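Local coordinates for protein putative branched-chain amino acid aminotransferase IlvE (Streptococcus mutans, PDB 4DQN) that probably transfers the amino group between branched-chain amino acids and 2-oxoglutarate, using pyridoxal 5'-phosphate as cofactor, at residues A125-R130 with A154-N159. Sequence-based numbering, arbitrary orientation.
Sequences ATLYLR and AMPVGN
Thr-126 and Val-157 face each other as an antiparallel hydrogen-bonded pair, with the N-H of each strand donating to the carbonyl of the other; Val-157 N lies 2.9 Å from Thr-126 O. Two residues further along 126-130, and two back on 154-157, Tyr-128 and Met-155 repeat the exchange, Tyr-128 N 2.8 Å from Met-155 O. Packing is tight on the side of the sheet that carries these four residues. There Val-157 CG1 lies 3.7 Å from Tyr-128 CB, and CG2 reaches Thr-126 OG1. Met-155 CG sits between the backbone N and the carbonyl carbon (chi1 64°) and the chain bends again further out, setting CE near the ring plane at the edge of Tyr-128, 4.2 Å from CD2. These strands form the beta hairpin 126-136/147-157 of this class-IV aminotransferase, and the tyrosine side chain comes about 6 Å from that of Lys-188, predicted to carry pyridoxal phosphate, which is not attached in this structure. Arg-130 NH1 makes a weak, in-plane hydrogen bond (2.8 Å) to Tyr-128 OH at the ring edge, while NE hydrogen-bonds to His-55 ND1 of the second subunit, whose Ile-140 packs on Tyr-128, Met-155 and Arg-130. On the other face, side-chain contact between the strands is mostly with the Ala-154 methyl, 3.9 Å from Leu-127 CD2; Leu-129 packs on helix 100-113. The contact loosens beyond Val-157, where a water accepts from Thr-126 OG1 and donates to Gly-158 O, and Asn-159 is partly exposed.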
loop_
_atom_site.group_PDB
_atom_site.type_symbol
_atom_site.label_atom_id
_atom_site.label_comp_id
_atom_site.label_asym_id
_atom_site.label_seq_id
_atom_site.Cartn_x
_atom_site.Cartn_y
_atom_site.Cartn_z
ATOM N N ALA A 125 -25.693 -17.962 -3.761
ATOM C CA ALA A 125 -25.296 -16.660 -3.236
ATOM C C ALA A 125 -25.023 -16.755 -1.738
ATOM O O ALA A 125 -25.522 -17.658 -1.052
ATOM C CB ALA A 125 -26.362 -15.627 -3.521
ATOM N N THR A 126 -24.229 -15.820 -1.226
ATOM C CA THR A 126 -23.739 -15.913 0.143
ATOM C C THR A 126 -23.685 -14.539 0.797
ATOM O O THR A 126 -23.885 -13.521 0.137
ATOM C CB THR A 126 -22.310 -16.492 0.170
ATOM O OG1 THR A 126 -21.452 -15.671 -0.641
ATOM C CG2 THR A 126 -22.286 -17.925 -0.354
ATOM N N LEU A 127 -23.416 -14.509 2.098
ATOM C CA LEU A 127 -23.149 -13.246 2.768
ATOM C C LEU A 127 -21.636 -13.078 2.848
ATOM O O LEU A 127 -20.957 -13.829 3.545
ATOM C CB LEU A 127 -23.755 -13.217 4.179
ATOM C CG LEU A 127 -23.633 -11.844 4.868
ATOM C CD1 LEU A 127 -24.558 -10.841 4.217
ATOM C CD2 LEU A 127 -23.906 -11.930 6.378
ATOM N N TYR A 128 -21.103 -12.101 2.127
ATOM C CA TYR A 128 -19.660 -11.862 2.143
ATOM C C TYR A 128 -19.291 -10.959 3.319
ATOM O O TYR A 128 -19.891 -9.904 3.506
ATOM C CB TYR A 128 -19.217 -11.226 0.823
ATOM C CG TYR A 128 -17.726 -10.947 0.743
ATOM C CD1 TYR A 128 -16.804 -11.986 0.589
ATOM C CD2 TYR A 128 -17.246 -9.646 0.811
ATOM C CE1 TYR A 128 -15.438 -11.726 0.511
ATOM C CE2 TYR A 128 -15.887 -9.375 0.725
ATOM C CZ TYR A 128 -14.997 -10.414 0.578
ATOM O OH TYR A 128 -13.650 -10.139 0.508
ATOM N N LEU A 129 -18.303 -11.386 4.100
ATOM C CA LEU A 129 -17.813 -10.615 5.231
ATOM C C LEU A 129 -16.478 -10.000 4.856
ATOM O O LEU A 129 -15.616 -10.683 4.310
ATOM C CB LEU A 129 -17.598 -11.535 6.438
ATOM C CG LEU A 129 -18.775 -11.688 7.407
ATOM C CD1 LEU A 129 -20.024 -12.070 6.677
ATOM C CD2 LEU A 129 -18.483 -12.725 8.478
ATOM N N ARG A 130 -16.323 -8.715 5.157
ATOM C CA ARG A 130 -15.072 -7.998 4.954
ATOM C C ARG A 130 -14.533 -7.442 6.286
ATOM O O ARG A 130 -14.902 -6.327 6.706
ATOM C CB ARG A 130 -15.289 -6.854 3.966
ATOM C CG ARG A 130 -14.049 -5.981 3.743
ATOM C CD ARG A 130 -12.961 -6.782 3.040
ATOM N NE ARG A 130 -12.446 -5.974 1.960
ATOM C CZ ARG A 130 -12.437 -6.316 0.685
ATOM N NH1 ARG A 130 -12.857 -7.509 0.263
ATOM N NH2 ARG A 130 -11.945 -5.453 -0.161
ATOM N N ALA A 154 -20.619 -6.459 6.148
ATOM C CA ALA A 154 -21.113 -7.563 5.323
ATOM C C ALA A 154 -21.992 -7.108 4.168
ATOM O O ALA A 154 -22.571 -6.022 4.193
ATOM C CB ALA A 154 -21.867 -8.578 6.192
ATOM N N MET A 155 -22.102 -7.960 3.153
ATOM C CA MET A 155 -22.944 -7.667 2.004
ATOM C C MET A 155 -23.264 -8.969 1.291
ATOM O O MET A 155 -22.419 -9.865 1.194
ATOM C CB MET A 155 -22.250 -6.696 1.039
ATOM C CG MET A 155 -20.987 -7.257 0.401
ATOM S SD MET A 155 -19.579 -6.134 0.540
ATOM C CE MET A 155 -19.243 -6.238 2.308
ATOM N N PRO A 156 -24.502 -9.094 0.803
ATOM C CA PRO A 156 -24.829 -10.305 0.049
ATOM C C PRO A 156 -24.164 -10.260 -1.333
ATOM O O PRO A 156 -24.154 -9.196 -1.964
ATOM C CB PRO A 156 -26.354 -10.232 -0.061
ATOM C CG PRO A 156 -26.667 -8.757 -0.023
ATOM C CD PRO A 156 -25.651 -8.181 0.945
ATOM N N VAL A 157 -23.580 -11.371 -1.783
ATOM C CA VAL A 157 -22.965 -11.394 -3.113
ATOM C C VAL A 157 -23.517 -12.565 -3.921
ATOM O O VAL A 157 -23.948 -13.557 -3.345
ATOM C CB VAL A 157 -21.413 -11.456 -3.047
ATOM C CG1 VAL A 157 -20.858 -10.222 -2.317
ATOM C CG2 VAL A 157 -20.927 -12.736 -2.370
ATOM N N GLY A 158 -23.514 -12.449 -5.246
ATOM C CA GLY A 158 -24.135 -13.462 -6.082
ATOM C C GLY A 158 -23.225 -14.642 -6.358
ATOM O O GLY A 158 -22.028 -14.594 -6.043
ATOM N N ASN A 159 -23.805 -15.692 -6.951
ATOM C CA ASN A 159 -23.081 -16.900 -7.365
ATOM C C ASN A 159 -21.907 -16.574 -8.279
ATOM O O ASN A 159 -20.799 -17.082 -8.076
ATOM C CB ASN A 159 -24.040 -17.877 -8.080
ATOM C CG ASN A 159 -23.400 -19.242 -8.399
ATOM O OD1 ASN A 159 -22.212 -19.340 -8.718
ATOM N ND2 ASN A 159 -24.209 -20.297 -8.333
HETATM O O HOH W 1 -21.513 -16.239 -3.453
#